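Local coordinates for nonstructural protein 2 (Human rotavirus C, PDB 2GU0) that probably binds single-stranded RNA and, as an octamer, hydrolyses nucleoside triphosphates and RNA 5'-triphosphate ends, serving viroplasm formation, genome replication and packaging, at residues Asp182-Ile188 against Arg221-Leu227; Thr152-Asp156 against Thr167-Tyr171; Asp161-Thr165 against Thr192-Asp196; Phe213-Ser217 against Phe261-Trp266; Val105-Leu111 against Ala135-Asn141. All coordinates share one frame; numbering follows the deposited sequence.

Contact 1: Asp182-Ile188 against Arg221-Leu227; sequences DEYKITI and RHWRLVL
Arg221 lays one face of its guanidinium on Ile188, whose CD1 lies 3.4 Å from NH2. Next, His222 turns to the face of the sheet that carries Lys185, Thr187 and Arg224; its CB meets the Thr187 methyl and its CD2 the Lys185 chain. Trp223 faces the other way. Its backbone bonds Ile186 twice, N to O at 2.8 Å and O to N at 2.7 Å, while Ile188 CG2 touches the indole edge at CZ3 (3.8 Å); a broad ring suits this apolar face. Arg224 bends at chi3 (-68°), which brings NH1 to Glu183 OE1 at 2.7 Å, a salt bridge lying in the guanidinium plane but reaching the carboxylate from above. NH2 stands near Lys185, whose NZ is held by Glu153 and Glu147. Leu225 N bonds Tyr184 O at 3.0 Å, and its CG packs on Ile186 CD1. Leu227 CD2 rests on Asp182 CB (3.5 Å). This antiparallel strand pair lies in the HIT-like domain: the face with Tyr184, Ile186, Trp223 and Leu225 packs against aromatic residues such as Phe210 and Phe261, and the other presents Lys185, His222 and Arg224, the predicted nucleotide-binding and catalytic residues.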
# COMPACT_ATOMS: atom_id res chain seq x y z
N ASP A 182 2.54 30.38 -19.93
CA ASP A 182 3.27 29.47 -20.80
C ASP A 182 4.50 30.26 -21.29
O ASP A 182 4.41 31.04 -22.23
CB ASP A 182 2.36 29.10 -21.99
CG ASP A 182 2.93 27.98 -22.86
OD1 ASP A 182 3.97 28.18 -23.52
OD2 ASP A 182 2.32 26.90 -22.89
N GLU A 183 5.64 30.06 -20.64
CA GLU A 183 6.83 30.80 -21.03
C GLU A 183 8.09 29.95 -21.11
O GLU A 183 8.13 28.84 -20.60
CB GLU A 183 7.09 31.93 -20.04
CG GLU A 183 5.89 32.77 -19.69
CD GLU A 183 6.22 33.80 -18.63
OE1 GLU A 183 6.52 33.40 -17.50
OE2 GLU A 183 6.17 35.02 -18.92
N TYR A 184 9.11 30.50 -21.77
CA TYR A 184 10.42 29.87 -21.88
C TYR A 184 11.41 31.01 -21.69
O TYR A 184 11.04 32.18 -21.80
CB TYR A 184 10.64 29.25 -23.26
CG TYR A 184 9.67 28.16 -23.60
CD1 TYR A 184 8.38 28.47 -24.00
CD2 TYR A 184 10.04 26.82 -23.55
CE1 TYR A 184 7.47 27.47 -24.34
CE2 TYR A 184 9.15 25.81 -23.89
CZ TYR A 184 7.86 26.15 -24.29
OH TYR A 184 6.95 25.20 -24.64
N LYS A 185 12.66 30.68 -21.42
CA LYS A 185 13.67 31.72 -21.24
C LYS A 185 14.93 31.47 -22.07
O LYS A 185 15.47 30.36 -22.09
CB LYS A 185 14.04 31.85 -19.76
CG LYS A 185 14.94 33.05 -19.48
CD LYS A 185 15.35 33.17 -18.01
CE LYS A 185 14.20 33.59 -17.13
NZ LYS A 185 14.65 33.83 -15.74
N ILE A 186 15.38 32.51 -22.76
CA ILE A 186 16.58 32.46 -23.58
C ILE A 186 17.70 33.16 -22.82
O ILE A 186 17.54 34.29 -22.40
CB ILE A 186 16.38 33.25 -24.87
CG1 ILE A 186 15.12 32.77 -25.59
CG2 ILE A 186 17.58 33.10 -25.76
CD1 ILE A 186 14.78 33.62 -26.78
N THR A 187 18.83 32.49 -22.62
CA THR A 187 19.93 33.13 -21.91
C THR A 187 21.19 32.83 -22.68
O THR A 187 21.32 31.75 -23.23
CB THR A 187 20.09 32.57 -20.47
OG1 THR A 187 20.41 31.18 -20.52
CG2 THR A 187 18.81 32.74 -19.69
N ILE A 188 22.12 33.78 -22.74
CA ILE A 188 23.39 33.54 -23.45
C ILE A 188 24.30 32.71 -22.55
O ILE A 188 24.26 32.84 -21.32
CB ILE A 188 24.11 34.86 -23.82
CG1 ILE A 188 24.23 35.76 -22.59
CG2 ILE A 188 23.37 35.55 -24.95
CD1 ILE A 188 24.74 37.16 -22.89
N ARG A 221 20.16 41.29 -20.22
CA ARG A 221 20.66 40.50 -21.34
C ARG A 221 20.19 39.04 -21.29
O ARG A 221 21.00 38.12 -21.29
CB ARG A 221 22.18 40.54 -21.42
CG ARG A 221 22.74 41.90 -21.81
CD ARG A 221 24.26 41.86 -21.82
NE ARG A 221 24.77 41.03 -22.91
CZ ARG A 221 26.03 40.60 -23.00
NH1 ARG A 221 26.92 40.92 -22.07
NH2 ARG A 221 26.39 39.86 -24.04
N HIS A 222 18.88 38.86 -21.20
CA HIS A 222 18.26 37.54 -21.20
C HIS A 222 16.86 37.80 -21.73
O HIS A 222 16.35 38.91 -21.65
CB HIS A 222 18.27 36.90 -19.79
CG HIS A 222 17.22 37.41 -18.86
ND1 HIS A 222 17.52 38.19 -17.76
CD2 HIS A 222 15.88 37.21 -18.82
CE1 HIS A 222 16.41 38.44 -17.09
NE2 HIS A 222 15.40 37.86 -17.70
N TRP A 223 16.23 36.78 -22.30
CA TRP A 223 14.92 36.98 -22.91
C TRP A 223 13.83 35.99 -22.55
O TRP A 223 14.08 34.84 -22.21
CB TRP A 223 15.11 37.00 -24.43
CG TRP A 223 16.17 37.96 -24.84
CD1 TRP A 223 16.01 39.27 -25.16
CD2 TRP A 223 17.58 37.73 -24.84
NE1 TRP A 223 17.22 39.87 -25.36
CE2 TRP A 223 18.21 38.94 -25.17
CE3 TRP A 223 18.38 36.60 -24.59
CZ2 TRP A 223 19.60 39.08 -25.25
CZ3 TRP A 223 19.76 36.73 -24.67
CH2 TRP A 223 20.36 37.97 -25.00
N ARG A 224 12.59 36.46 -22.63
CA ARG A 224 11.45 35.62 -22.31
C ARG A 224 10.55 35.43 -23.54
O ARG A 224 10.12 36.39 -24.17
CB ARG A 224 10.66 36.24 -21.15
CG ARG A 224 9.63 35.30 -20.53
CD ARG A 224 9.08 35.82 -19.21
NE ARG A 224 10.10 35.81 -18.16
CZ ARG A 224 10.00 35.13 -17.01
NH1 ARG A 224 8.91 34.41 -16.75
NH2 ARG A 224 10.98 35.21 -16.12
N LEU A 225 10.30 34.17 -23.88
CA LEU A 225 9.41 33.83 -25.00
C LEU A 225 8.01 33.85 -24.40
O LEU A 225 7.69 33.03 -23.54
CB LEU A 225 9.73 32.43 -25.54
CG LEU A 225 11.01 32.31 -26.36
CD1 LEU A 225 11.32 30.87 -26.64
CD2 LEU A 225 10.85 33.07 -27.66
N VAL A 226 7.18 34.79 -24.85
CA VAL A 226 5.83 34.91 -24.33
C VAL A 226 4.79 34.74 -25.42
O VAL A 226 5.10 34.90 -26.60
CB VAL A 226 5.62 36.28 -23.64
CG1 VAL A 226 6.61 36.42 -22.50
CG2 VAL A 226 5.82 37.42 -24.64
N LEU A 227 3.57 34.40 -25.04
CA LEU A 227 2.50 34.21 -26.01
C LEU A 227 2.10 35.55 -26.62
O LEU A 227 2.04 36.56 -25.91
CB LEU A 227 1.27 33.57 -25.36
CG LEU A 227 1.03 32.05 -25.40
CD1 LEU A 227 2.16 31.36 -26.11
CD2 LEU A 227 0.86 31.53 -23.99

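Contact 2: Thr152-Asp156 against Thr167-Tyr171; sequences TESND and TKLDY
Glu153 reaches past Leu169 to the hydroxyl of Tyr171, and its chain can be followed outward. CB lies against the ring of His110. CG is placed between the backbone N and the carbonyl carbon (chi1 62°), and from there the extended chain crosses Leu169 at about a right angle; the modelled spacing of Glu153 CD and Leu169 CD2 is too short to be trusted. At the tip, OE1 accepts from Tyr171 OH at 3.0 Å, on the syn side of the carboxylate and at the edge of the phenol ring, and it also takes a bond from Asn113. OE2 forms a salt bridge with Lys185. A buried carboxylate suits this place because polar partners meet both oxygens.

Further along, Ser154 is small enough to sit against the strand. With OG anti to the backbone N (chi1 165°), the hydroxyl donates to Lys168 O at 3.0 Å from above the carbonyl plane, and weakly accepts from Asp156 N. Lys168 N answers with a bond to Asp156 O (2.8 Å, 155°). The side chains of Asp156 and Lys168 run side by side: Asp156 OD2 lies against Lys168 CB and CD (3.2 Å each), while Lys168 NZ is 5.7 Å from it. Thr152 adds its methyl, CG2 lying 3.7 Å from Thr167 OG1.

The loop 152-156 is thus wedged between strand 164-170, which pairs with strand 182-188 on its far flank, and helix 108-119, which supplies His110, Asn113 and Arg117.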
# COMPACT_ATOMS: atom_id res chain seq x y z
N THR A 152 20.61 30.55 -14.88
CA THR A 152 19.17 30.66 -15.14
C THR A 152 18.37 29.98 -14.05
O THR A 152 18.87 29.09 -13.37
CB THR A 152 18.73 30.02 -16.47
OG1 THR A 152 19.55 30.50 -17.52
CG2 THR A 152 17.28 30.41 -16.79
N GLU A 153 17.13 30.40 -13.90
CA GLU A 153 16.26 29.81 -12.90
C GLU A 153 15.86 28.37 -13.22
O GLU A 153 15.48 27.64 -12.32
CB GLU A 153 14.99 30.65 -12.74
CG GLU A 153 14.13 30.75 -13.99
CD GLU A 153 12.79 31.45 -13.74
OE1 GLU A 153 11.91 30.85 -13.09
OE2 GLU A 153 12.64 32.60 -14.21
N SER A 154 15.95 27.95 -14.48
CA SER A 154 15.50 26.60 -14.82
C SER A 154 16.43 25.65 -15.60
O SER A 154 17.15 26.06 -16.50
CB SER A 154 14.14 26.70 -15.53
OG SER A 154 13.79 25.51 -16.20
N ASN A 155 16.33 24.37 -15.23
CA ASN A 155 17.05 23.22 -15.79
C ASN A 155 16.49 22.75 -17.12
O ASN A 155 17.23 22.39 -18.03
CB ASN A 155 16.90 22.00 -14.88
CG ASN A 155 17.91 21.96 -13.80
OD1 ASN A 155 17.85 21.12 -12.93
ND2 ASN A 155 18.87 22.88 -13.86
N ASP A 156 15.17 22.69 -17.17
CA ASP A 156 14.46 22.19 -18.32
C ASP A 156 14.98 22.74 -19.65
O ASP A 156 14.40 23.67 -20.22
CB ASP A 156 12.98 22.48 -18.12
CG ASP A 156 12.11 21.43 -18.74
OD1 ASP A 156 12.63 20.34 -19.02
OD2 ASP A 156 10.91 21.68 -18.93
N THR A 167 15.23 27.42 -21.93
CA THR A 167 14.76 26.61 -20.81
C THR A 167 13.28 26.85 -20.57
O THR A 167 12.79 27.96 -20.71
CB THR A 167 15.52 26.95 -19.54
OG1 THR A 167 15.58 28.38 -19.41
CG2 THR A 167 16.93 26.37 -19.59
N LYS A 168 12.56 25.80 -20.18
CA LYS A 168 11.13 25.94 -19.94
C LYS A 168 10.76 26.44 -18.55
O LYS A 168 11.18 25.88 -17.54
CB LYS A 168 10.42 24.61 -20.22
CG LYS A 168 9.03 24.53 -19.64
CD LYS A 168 8.33 23.26 -20.06
CE LYS A 168 7.72 23.40 -21.44
NZ LYS A 168 6.70 24.49 -21.45
N LEU A 169 9.97 27.51 -18.51
CA LEU A 169 9.50 28.10 -17.26
C LEU A 169 8.08 27.61 -17.06
O LEU A 169 7.13 28.10 -17.68
CB LEU A 169 9.55 29.63 -17.34
CG LEU A 169 10.99 30.15 -17.39
CD1 LEU A 169 11.05 31.66 -17.57
CD2 LEU A 169 11.67 29.75 -16.11
N ASP A 170 7.96 26.62 -16.19
CA ASP A 170 6.68 26.00 -15.90
C ASP A 170 6.36 26.25 -14.44
O ASP A 170 6.93 25.61 -13.56
CB ASP A 170 6.76 24.50 -16.15
CG ASP A 170 5.40 23.85 -16.20
OD1 ASP A 170 5.35 22.60 -16.21
OD2 ASP A 170 4.39 24.59 -16.24
N TYR A 171 5.44 27.16 -14.20
CA TYR A 171 5.05 27.51 -12.86
C TYR A 171 3.83 26.72 -12.45
O TYR A 171 3.53 26.58 -11.27
CB TYR A 171 4.77 29.01 -12.80
CG TYR A 171 5.98 29.83 -13.18
CD1 TYR A 171 5.91 30.82 -14.15
CD2 TYR A 171 7.21 29.59 -12.58
CE1 TYR A 171 7.05 31.56 -14.51
CE2 TYR A 171 8.34 30.31 -12.92
CZ TYR A 171 8.26 31.29 -13.88
OH TYR A 171 9.39 32.01 -14.19

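Contact 3: Asp161-Thr165 against Thr192-Asp196; sequences DSYFT and TDIPD
Asp161 OD1 grips two backbone amides, those of Tyr163 and Phe164, the residues that go on to pack against Ile194. Tyr163 N approaches Asp161 OD1 nearly head-on at 2.6 Å, closing an Asx turn. Phe164 N meets Asp161 OD1 at 2.9 Å on the syn side, 34° out of the carboxylate plane. An aspartate suits a tight turn because its short side chain can fold back onto the amides that follow. The hairpin is closed by Asp161 N bonding Phe164 O.

Held this way, the turn offers two aromatic rings to residues 192-196. Tyr163, with CG anti to its carbonyl carbon (chi1 -69°), runs past Ile194 in the opposite direction, Tyr163 CD2 lying 3.9 Å from Ile194 CG1. Farther out, the ring crosses Pro195 at about a right angle, and Tyr163 CZ comes to 3.6 Å from Pro195 CD. The methyl CG2 of Thr192 stands at the ring edge, 4.1 Å from Tyr163 CE2. The CG1 branch goes on to the second ring, Ile194 CD1 meeting Phe164 CZ at 3.5 Å; because isoleucine is branched, CG2 touches that same carbon. Pro195, at the N-cap position, sets its ring carbons against the phenol.

The contact lies at the surface, far from the chain's centre. It joins the turn between strands 157-160 and 164-170 to the start of helix 196-209, whose Phe202 stacks on Phe164, and Ile194 also packs on Ile188 of strand 182-188.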
# COMPACT_ATOMS: atom_id res chain seq x y z
N ASP A 161 22.36 25.66 -28.58
CA ASP A 161 23.36 25.66 -29.62
C ASP A 161 24.57 26.25 -28.88
O ASP A 161 24.52 26.42 -27.67
CB ASP A 161 22.94 26.51 -30.81
CG ASP A 161 22.69 27.95 -30.44
OD1 ASP A 161 23.54 28.54 -29.74
OD2 ASP A 161 21.64 28.48 -30.87
N SER A 162 25.64 26.58 -29.59
CA SER A 162 26.83 27.07 -28.89
C SER A 162 26.73 28.41 -28.17
O SER A 162 27.55 28.70 -27.30
CB SER A 162 28.01 27.10 -29.84
OG SER A 162 27.72 27.93 -30.94
N TYR A 163 25.74 29.23 -28.52
CA TYR A 163 25.63 30.53 -27.88
C TYR A 163 24.45 30.68 -26.97
O TYR A 163 24.57 31.28 -25.90
CB TYR A 163 25.59 31.64 -28.93
CG TYR A 163 26.90 31.84 -29.65
CD1 TYR A 163 27.07 31.39 -30.97
CD2 TYR A 163 27.99 32.43 -29.01
CE1 TYR A 163 28.29 31.52 -31.63
CE2 TYR A 163 29.22 32.56 -29.66
CZ TYR A 163 29.36 32.09 -30.97
OH TYR A 163 30.58 32.19 -31.60
N PHE A 164 23.30 30.15 -27.37
CA PHE A 164 22.10 30.29 -26.54
C PHE A 164 21.60 29.00 -25.93
O PHE A 164 22.04 27.91 -26.28
CB PHE A 164 20.96 30.89 -27.36
CG PHE A 164 21.36 32.06 -28.20
CD1 PHE A 164 21.92 31.86 -29.46
CD2 PHE A 164 21.13 33.36 -27.76
CE1 PHE A 164 22.24 32.93 -30.27
CE2 PHE A 164 21.45 34.43 -28.55
CZ PHE A 164 22.01 34.22 -29.82
N THR A 165 20.64 29.15 -25.01
CA THR A 165 20.01 28.03 -24.35
C THR A 165 18.57 28.40 -24.06
O THR A 165 18.30 29.47 -23.53
CB THR A 165 20.72 27.69 -23.03
OG1 THR A 165 22.04 27.22 -23.30
CG2 THR A 165 19.96 26.60 -22.30
N THR A 192 30.07 36.92 -24.34
CA THR A 192 30.85 37.17 -25.55
C THR A 192 29.99 37.67 -26.72
O THR A 192 28.79 37.38 -26.79
CB THR A 192 31.61 35.89 -26.00
OG1 THR A 192 32.51 36.21 -27.06
CG2 THR A 192 30.64 34.83 -26.51
N ASP A 193 30.61 38.42 -27.62
CA ASP A 193 29.91 38.96 -28.79
C ASP A 193 29.38 37.81 -29.62
O ASP A 193 30.12 36.89 -29.96
CB ASP A 193 30.86 39.80 -29.65
CG ASP A 193 31.72 40.74 -28.83
OD1 ASP A 193 31.14 41.53 -28.03
OD2 ASP A 193 32.96 40.70 -28.98
N ILE A 194 28.10 37.87 -29.94
CA ILE A 194 27.47 36.82 -30.73
C ILE A 194 27.39 37.16 -32.21
O ILE A 194 26.68 38.08 -32.60
CB ILE A 194 26.06 36.51 -30.19
CG1 ILE A 194 26.16 35.85 -28.82
CG2 ILE A 194 25.31 35.61 -31.15
CD1 ILE A 194 24.83 35.56 -28.18
N PRO A 195 28.12 36.41 -33.06
CA PRO A 195 28.14 36.62 -34.51
C PRO A 195 26.74 36.74 -35.08
O PRO A 195 25.82 36.07 -34.63
CB PRO A 195 28.86 35.38 -35.02
CG PRO A 195 29.80 35.07 -33.92
CD PRO A 195 28.95 35.25 -32.69
N ASP A 196 26.58 37.60 -36.08
CA ASP A 196 25.28 37.80 -36.71
C ASP A 196 24.73 36.52 -37.33
O ASP A 196 23.52 36.29 -37.31
CB ASP A 196 25.39 38.89 -37.78
CG ASP A 196 25.54 40.27 -37.18
OD1 ASP A 196 24.57 40.75 -36.55
OD2 ASP A 196 26.62 40.88 -37.34

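Contact 4: Phe213-Ser217 against Phe261-Trp266; sequences FAAIS and FVHPGW
The capped N-terminus of helix 264-275 docks here on strand 213-216, His263 N bonding Ala215 O at 3.0 Å. His263 is the N-cap residue: with CG anti to the backbone N (chi1 -180°), its imidazole folds over the first turn, and ND1 accepts from Trp266 N (3.1 Å, 160°). The same residue meets Ala214, whose small methyl lies close to His263 CB and CD2. Ala215 points its CB at the edge of the Phe261 ring, 3.8 Å from CD1. Strand 213-216 is the outermost strand of the central sheet within this chain, so backbone groups facing away from strand 222-227 can be used by the helix end, and Ala215 O is one of them. The strand lies in the predicted RNA-binding region. Within the first turn of the helix, Trp266 lies flat over Ile216: Ile216 CB sits above the five-membered ring of Trp266, 3.7 Å from its centroid and 13° off the normal, a CH-pi contact, and Ile216 CG2 reaches Trp266 CD2 at 3.5 Å. A wide indole matches a beta-branched residue that spreads side-chain carbons close to the backbone. Trp266 NE1 then donates to Ser217 O at 3.2 Å, roughly in the ring plane; Tyr254 OH bonds the same oxygen.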
# COMPACT_ATOMS: atom_id res chain seq x y z
N PHE A 213 5.07 32.42 -29.99
CA PHE A 213 5.75 33.32 -29.06
C PHE A 213 6.55 34.46 -29.65
O PHE A 213 6.85 34.49 -30.84
CB PHE A 213 6.69 32.52 -28.17
CG PHE A 213 6.04 31.35 -27.50
CD1 PHE A 213 5.70 30.23 -28.23
CD2 PHE A 213 5.82 31.36 -26.14
CE1 PHE A 213 5.15 29.14 -27.61
CE2 PHE A 213 5.26 30.26 -25.51
CZ PHE A 213 4.93 29.14 -26.26
N ALA A 214 6.90 35.40 -28.78
CA ALA A 214 7.70 36.56 -29.15
C ALA A 214 8.76 36.69 -28.07
O ALA A 214 8.45 36.72 -26.88
CB ALA A 214 6.83 37.80 -29.20
N ALA A 215 10.01 36.76 -28.48
CA ALA A 215 11.11 36.89 -27.55
C ALA A 215 11.27 38.35 -27.19
O ALA A 215 11.57 39.18 -28.06
CB ALA A 215 12.38 36.36 -28.17
N ILE A 216 11.06 38.67 -25.92
CA ILE A 216 11.18 40.05 -25.45
C ILE A 216 12.30 40.21 -24.42
O ILE A 216 12.94 39.24 -24.03
CB ILE A 216 9.86 40.53 -24.79
CG1 ILE A 216 9.56 39.68 -23.56
CG2 ILE A 216 8.72 40.43 -25.78
CD1 ILE A 216 8.27 40.06 -22.86
N SER A 217 12.54 41.45 -24.01
CA SER A 217 13.55 41.74 -23.01
C SER A 217 13.07 42.84 -22.10
O SER A 217 12.54 43.85 -22.56
CB SER A 217 14.86 42.19 -23.64
OG SER A 217 15.74 42.66 -22.63
N PHE A 261 16.95 38.30 -32.91
CA PHE A 261 15.75 37.51 -32.68
C PHE A 261 14.67 38.18 -31.85
O PHE A 261 13.58 37.64 -31.72
CB PHE A 261 16.13 36.16 -32.05
CG PHE A 261 16.74 36.28 -30.69
CD1 PHE A 261 15.94 36.34 -29.56
CD2 PHE A 261 18.13 36.36 -30.55
CE1 PHE A 261 16.50 36.48 -28.30
CE2 PHE A 261 18.71 36.51 -29.29
CZ PHE A 261 17.89 36.57 -28.16
N VAL A 262 14.96 39.35 -31.28
CA VAL A 262 13.97 40.03 -30.47
C VAL A 262 12.81 40.48 -31.33
O VAL A 262 13.00 41.03 -32.41
CB VAL A 262 14.56 41.24 -29.75
CG1 VAL A 262 13.46 42.01 -29.03
CG2 VAL A 262 15.60 40.77 -28.75
N HIS A 263 11.59 40.23 -30.85
CA HIS A 263 10.38 40.59 -31.57
C HIS A 263 10.36 42.06 -32.01
O HIS A 263 10.26 42.97 -31.17
CB HIS A 263 9.17 40.30 -30.70
CG HIS A 263 7.87 40.62 -31.35
ND1 HIS A 263 7.53 41.91 -31.71
CD2 HIS A 263 6.84 39.84 -31.72
CE1 HIS A 263 6.34 41.90 -32.27
NE2 HIS A 263 5.90 40.65 -32.29
N PRO A 264 10.43 42.31 -33.33
CA PRO A 264 10.43 43.65 -33.93
C PRO A 264 9.44 44.64 -33.33
O PRO A 264 9.80 45.77 -32.99
CB PRO A 264 10.15 43.37 -35.41
CG PRO A 264 10.79 42.04 -35.60
CD PRO A 264 10.31 41.28 -34.37
N GLY A 265 8.19 44.21 -33.22
CA GLY A 265 7.17 45.07 -32.66
C GLY A 265 7.62 45.60 -31.31
O GLY A 265 7.56 46.80 -31.05
N TRP A 266 8.09 44.68 -30.47
CA TRP A 266 8.57 45.02 -29.14
C TRP A 266 9.75 45.97 -29.27
O TRP A 266 9.77 47.03 -28.66
CB TRP A 266 8.99 43.73 -28.42
CG TRP A 266 9.47 43.91 -26.99
CD1 TRP A 266 10.75 44.08 -26.56
CD2 TRP A 266 8.65 43.93 -25.82
NE1 TRP A 266 10.78 44.21 -25.20
CE2 TRP A 266 9.51 44.12 -24.72
CE3 TRP A 266 7.27 43.81 -25.59
CZ2 TRP A 266 9.03 44.19 -23.40
CZ3 TRP A 266 6.80 43.88 -24.29
CH2 TRP A 266 7.68 44.07 -23.21

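Contact 5: Val105-Leu111 against Ala135-Asn141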
# COMPACT_ATOMS: atom_id res chain seq x y z
N VAL A 105 11.84 43.20 -2.82
CA VAL A 105 10.90 42.23 -3.35
C VAL A 105 11.72 41.16 -4.05
O VAL A 105 12.59 41.46 -4.86
CB VAL A 105 9.92 42.88 -4.33
CG1 VAL A 105 9.20 41.81 -5.13
CG2 VAL A 105 8.91 43.71 -3.55
N VAL A 106 11.45 39.92 -3.71
CA VAL A 106 12.17 38.77 -4.24
C VAL A 106 11.38 38.08 -5.35
O VAL A 106 10.15 38.19 -5.40
CB VAL A 106 12.47 37.80 -3.07
CG1 VAL A 106 12.38 36.37 -3.51
CG2 VAL A 106 13.84 38.08 -2.50
N GLN A 107 12.09 37.39 -6.24
CA GLN A 107 11.45 36.67 -7.34
C GLN A 107 11.13 35.25 -6.88
O GLN A 107 11.82 34.29 -7.24
CB GLN A 107 12.38 36.63 -8.55
CG GLN A 107 12.80 37.99 -9.07
CD GLN A 107 13.35 37.94 -10.50
OE1 GLN A 107 14.08 38.83 -10.92
NE2 GLN A 107 12.97 36.90 -11.26
N VAL A 108 10.07 35.13 -6.10
CA VAL A 108 9.64 33.86 -5.54
C VAL A 108 9.56 32.65 -6.46
O VAL A 108 9.98 31.56 -6.09
CB VAL A 108 8.28 34.01 -4.85
CG1 VAL A 108 7.89 32.70 -4.20
CG2 VAL A 108 8.34 35.13 -3.82
N ARG A 109 9.00 32.81 -7.65
CA ARG A 109 8.87 31.68 -8.56
C ARG A 109 10.19 31.33 -9.18
O ARG A 109 10.45 30.16 -9.50
CB ARG A 109 7.84 31.99 -9.64
CG ARG A 109 6.46 32.30 -9.10
CD ARG A 109 5.44 32.27 -10.20
NE ARG A 109 4.29 33.13 -9.91
CZ ARG A 109 4.37 34.44 -9.74
NH1 ARG A 109 5.55 35.07 -9.83
NH2 ARG A 109 3.28 35.14 -9.48
N HIS A 110 11.04 32.34 -9.35
CA HIS A 110 12.37 32.15 -9.90
C HIS A 110 13.14 31.33 -8.84
O HIS A 110 13.75 30.32 -9.16
CB HIS A 110 13.01 33.53 -10.15
CG HIS A 110 14.40 33.50 -10.71
ND1 HIS A 110 14.86 34.43 -11.61
CD2 HIS A 110 15.47 32.72 -10.41
CE1 HIS A 110 16.14 34.24 -11.84
NE2 HIS A 110 16.54 33.20 -11.13
N LEU A 111 13.08 31.74 -7.58
CA LEU A 111 13.79 31.02 -6.52
C LEU A 111 13.29 29.60 -6.41
O LEU A 111 14.07 28.68 -6.15
CB LEU A 111 13.62 31.72 -5.18
CG LEU A 111 14.37 33.04 -5.05
CD1 LEU A 111 13.97 33.73 -3.77
CD2 LEU A 111 15.86 32.77 -5.08
N ALA A 135 23.48 32.77 -8.48
CA ALA A 135 22.17 32.53 -9.07
C ALA A 135 21.06 33.03 -8.14
O ALA A 135 20.09 33.67 -8.58
CB ALA A 135 21.97 31.04 -9.36
N VAL A 136 21.21 32.73 -6.86
CA VAL A 136 20.23 33.13 -5.86
C VAL A 136 20.23 34.63 -5.62
O VAL A 136 19.17 35.23 -5.45
CB VAL A 136 20.49 32.44 -4.52
CG1 VAL A 136 19.60 33.04 -3.45
CG2 VAL A 136 20.25 30.95 -4.65
N MET A 137 21.41 35.24 -5.59
CA MET A 137 21.45 36.68 -5.39
C MET A 137 20.73 37.35 -6.53
O MET A 137 19.92 38.25 -6.31
CB MET A 137 22.89 37.19 -5.30
CG MET A 137 23.59 36.81 -4.01
SD MET A 137 22.64 37.26 -2.54
CE MET A 137 22.99 38.99 -2.42
N ILE A 138 21.00 36.91 -7.76
CA ILE A 138 20.31 37.48 -8.91
C ILE A 138 18.79 37.34 -8.67
O ILE A 138 18.06 38.32 -8.72
CB ILE A 138 20.70 36.77 -10.24
CG1 ILE A 138 22.10 37.21 -10.68
CG2 ILE A 138 19.71 37.12 -11.34
CD1 ILE A 138 22.59 36.51 -11.93
N ALA A 139 18.34 36.13 -8.39
CA ALA A 139 16.93 35.87 -8.15
C ALA A 139 16.31 36.76 -7.07
O ALA A 139 15.10 37.02 -7.08
CB ALA A 139 16.74 34.42 -7.79
N CYS A 140 17.14 37.24 -6.14
CA CYS A 140 16.70 38.09 -5.03
C CYS A 140 16.77 39.58 -5.29
O CYS A 140 16.39 40.37 -4.43
CB CYS A 140 17.51 37.79 -3.78
SG CYS A 140 16.99 36.28 -2.98
N ASN A 141 17.26 39.95 -6.46
CA ASN A 141 17.38 41.36 -6.83
C ASN A 141 18.33 42.10 -5.91
O ASN A 141 18.14 43.29 -5.64
CB ASN A 141 16.01 42.03 -6.80
CG ASN A 141 15.08 41.46 -7.85
OD1 ASN A 141 15.46 41.34 -9.01
ND2 ASN A 141 13.87 41.10 -7.44
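Ala139 sets its methyl between His110 and Leu111, where the C-terminus of helix 129-139, finished by a Schellman motif, meets the N-terminus of helix 108-119. Ala139 CB lies over one face of the His110 imidazole, 3.7 Å from its centroid and 25° off the normal, a CH-pi contact. On its other neighbour it touches Leu111 CD2. The small side chain of alanine suits two helix ends that come this close. Leu111 also reaches Val136, CD2 to CG1 at 4.1 Å, and its CD1 comes to Cys140 SG at 4.0 Å; the sulfur in turn packs on Val106 CG2 (3.7 Å), while Leu83 of helix 74-90 closes in on Leu111 and Cys140.

Outward from the apolar centre the backbone takes over. Ala139 O, in the last turn of its helix, accepts from Gln107 N at 3.1 Å. Gln107 is the N-cap of helix 108-119 and, like Val108 and Arg109, a predicted ATP-binding residue; its CB and CG lie beside the same carbonyl. Asn141 takes the positive phi (63°) that ends the Schellman motif, a conformation asparagine tolerates well. At the polar edge its side chain crosses that of Gln107 at about a right angle. Asn141 ND2 donates to Val105 O at 2.9 Å, the acceptor lying almost in the amide plane.

How the contacts relate
Contacts 1 to 4 share one antiparallel sheet of the C-terminal region: contacts 2 and 3 both use strand 164-170 and contact 4 uses strand 213-216, the two neighbours of the strands paired in contact 1. Contact 5, a meeting of helix ends, belongs to the N-terminal region, yet His110 and Arg109 touch contact 2, and His110 approaches Lys185 of contact 1, so these three border the predicted nucleotide site. Contacts 2, 4 and 5 are largely buried, contact 1 is partly buried, and contact 3 is at the surface. Chemistry follows place: regular backbone pairing and charged groups in contact 1, a polar network in contact 2, aromatic packing in contact 3, and helix-end bonds in contacts 4 and 5.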